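Local coordinates for putative ABC-transporter ATP-binding protein (Alicyclobacillus acidocaldarius, PDB 1Z47), which probably binds and hydrolyses ATP as the ATPase subunit of a putative sulfate ABC importer, at residues V284-V289 / E326-S331. Sequence-based numbering, arbitrary orientation.
Sequences VRPKDV and EVHVPS
A short connecting turn laid against an edge strand, within the C-terminal beta region that follows the ATPase part, shows how one proline can engage a strand through both backbone and side chain. The turn joins strands 279-284 and 289-293 and is closed by D288 N bonding back to R285 O; its partner is strand 324-330, outermost in its antiparallel sheet within the chain. The one direct hydrogen bond between the two runs from H328 N to P286 O, 2.8 Å and nearly straight at 169°, but the N-H comes from above the carbonyl plane, unlike a regular strand pairing. The same oxygen takes a CA-H...O contact from V327, while E326 O receives the CA-H of P286.

P286 CB lies over the imidazole face of H328, 3.5 Å from the ring centroid and 10° off the normal, a CH-pi contact. With its CG anti to the carbonyl carbon (chi1 -71°), the imidazole reaches back along its own strand, where NE2 donates to E326 OE2 at 2.8 Å, the carboxylate oxygen lying in the ring plane. This bond restrains the ring's rotation and would be expected to favour protonation; Y312 also stacks on the ring. An alanine in place of H328 has no ring for P286 CB to rest on, for Y312 to stack against or for E326 to bond, and would probably leave the turn less firmly seated. V289 and V327 cross at about a right angle, CG1 against CG2 at 3.9 Å, and a water donates to both V289 O (2.7 Å) and H328 O. Packed on strand 324-330, this turn between two strands belongs to an all-beta C-terminal region consistent with the OB-type regulatory domain of CysA proteins.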
loop_
_atom_site.group_PDB
_atom_site.type_symbol
_atom_site.label_atom_id
_atom_site.label_comp_id
_atom_site.label_asym_id
_atom_site.label_seq_id
_atom_site.Cartn_x
_atom_site.Cartn_y
_atom_site.Cartn_z
ATOM N N VAL B 284 19.149 1.102 -9.563
ATOM C CA VAL B 284 19.157 -0.358 -9.621
ATOM C C VAL B 284 18.016 -0.906 -8.778
ATOM O O VAL B 284 17.935 -0.635 -7.578
ATOM C CB VAL B 284 20.524 -0.931 -9.094
ATOM C CG1 VAL B 284 20.522 -2.466 -9.134
ATOM C CG2 VAL B 284 21.691 -0.341 -9.916
ATOM N N ARG B 285 17.122 -1.665 -9.413
ATOM C CA ARG B 285 15.991 -2.240 -8.694
ATOM C C ARG B 285 16.417 -3.377 -7.777
ATOM O O ARG B 285 17.276 -4.170 -8.129
ATOM C CB ARG B 285 14.908 -2.667 -9.696
ATOM C CG ARG B 285 14.351 -1.460 -10.473
ATOM C CD ARG B 285 13.005 -1.748 -11.116
ATOM N NE ARG B 285 12.606 -0.736 -12.077
ATOM C CZ ARG B 285 12.029 0.415 -11.765
ATOM N NH1 ARG B 285 11.777 0.714 -10.499
ATOM N NH2 ARG B 285 11.687 1.255 -12.726
ATOM N N PRO B 286 15.831 -3.460 -6.576
ATOM C CA PRO B 286 16.176 -4.505 -5.598
ATOM C C PRO B 286 16.248 -5.938 -6.143
ATOM O O PRO B 286 17.096 -6.727 -5.723
ATOM C CB PRO B 286 15.098 -4.351 -4.533
ATOM C CG PRO B 286 14.839 -2.859 -4.532
ATOM C CD PRO B 286 14.782 -2.571 -6.044
ATOM N N LYS B 287 15.351 -6.265 -7.063
ATOM C CA LYS B 287 15.313 -7.594 -7.650
ATOM C C LYS B 287 16.486 -7.820 -8.615
ATOM O O LYS B 287 16.841 -8.963 -8.900
ATOM C CB LYS B 287 13.987 -7.800 -8.403
ATOM C CG LYS B 287 13.857 -7.027 -9.720
ATOM C CD LYS B 287 12.499 -7.302 -10.367
ATOM C CE LYS B 287 12.434 -6.892 -11.841
ATOM N NZ LYS B 287 12.676 -5.436 -12.054
ATOM N N ASP B 288 17.088 -6.736 -9.104
ATOM C CA ASP B 288 18.196 -6.833 -10.059
ATOM C C ASP B 288 19.595 -6.913 -9.486
ATOM O O ASP B 288 20.561 -6.572 -10.165
ATOM C CB ASP B 288 18.149 -5.664 -11.036
ATOM C CG ASP B 288 16.889 -5.645 -11.846
ATOM O OD1 ASP B 288 16.408 -6.744 -12.195
ATOM O OD2 ASP B 288 16.384 -4.536 -12.145
ATOM N N VAL B 289 19.711 -7.363 -8.246
ATOM C CA VAL B 289 21.001 -7.496 -7.591
ATOM C C VAL B 289 21.090 -8.901 -6.985
ATOM O O VAL B 289 20.178 -9.327 -6.274
ATOM C CB VAL B 289 21.148 -6.444 -6.479
ATOM C CG1 VAL B 289 22.507 -6.573 -5.810
ATOM C CG2 VAL B 289 20.954 -5.032 -7.075
ATOM N N GLU B 326 18.799 -2.187 -0.770
ATOM C CA GLU B 326 17.702 -3.122 -0.582
ATOM C C GLU B 326 17.757 -4.072 -1.768
ATOM O O GLU B 326 17.794 -3.653 -2.919
ATOM C CB GLU B 326 16.325 -2.435 -0.549
ATOM C CG GLU B 326 15.192 -3.461 -0.321
ATOM C CD GLU B 326 13.805 -2.842 -0.169
ATOM O OE1 GLU B 326 13.708 -1.616 0.040
ATOM O OE2 GLU B 326 12.814 -3.599 -0.242
ATOM N N VAL B 327 17.779 -5.357 -1.463
ATOM C CA VAL B 327 17.850 -6.385 -2.482
ATOM C C VAL B 327 16.698 -7.370 -2.279
ATOM O O VAL B 327 16.344 -7.687 -1.146
ATOM C CB VAL B 327 19.194 -7.174 -2.370
ATOM C CG1 VAL B 327 19.217 -8.333 -3.394
ATOM C CG2 VAL B 327 20.399 -6.213 -2.585
ATOM N N HIS B 328 16.137 -7.861 -3.380
ATOM C CA HIS B 328 15.047 -8.830 -3.305
ATOM C C HIS B 328 15.538 -10.183 -3.815
ATOM O O HIS B 328 15.899 -10.310 -4.977
ATOM C CB HIS B 328 13.846 -8.346 -4.135
ATOM C CG HIS B 328 13.133 -7.170 -3.532
ATOM N ND1 HIS B 328 12.039 -6.577 -4.122
ATOM C CD2 HIS B 328 13.346 -6.499 -2.372
ATOM C CE1 HIS B 328 11.610 -5.588 -3.354
ATOM N NE2 HIS B 328 12.385 -5.520 -2.285
ATOM N N VAL B 329 15.580 -11.186 -2.945
ATOM C CA VAL B 329 16.024 -12.517 -3.385
ATOM C C VAL B 329 14.834 -13.480 -3.409
ATOM O O VAL B 329 13.907 -13.327 -2.620
ATOM C CB VAL B 329 17.120 -13.082 -2.470
ATOM C CG1 VAL B 329 18.315 -12.132 -2.441
ATOM C CG2 VAL B 329 16.585 -13.284 -1.067
ATOM N N PRO B 330 14.849 -14.488 -4.309
ATOM C CA PRO B 330 13.758 -15.470 -4.418
ATOM C C PRO B 330 13.351 -16.131 -3.098
ATOM O O PRO B 330 14.179 -16.317 -2.205
ATOM C CB PRO B 330 14.301 -16.479 -5.428
ATOM C CG PRO B 330 15.786 -16.384 -5.247
ATOM C CD PRO B 330 15.990 -14.893 -5.149
ATOM N N SER B 331 12.069 -16.468 -2.970
ATOM C CA SER B 331 11.577 -17.119 -1.752
ATOM C C SER B 331 12.447 -18.324 -1.419
ATOM O O SER B 331 12.657 -18.661 -0.248
ATOM C CB SER B 331 10.134 -17.582 -1.933
ATOM O OG SER B 331 9.274 -16.482 -2.173
HETATM O O HOH W 1 18.095 -10.987 -6.200
#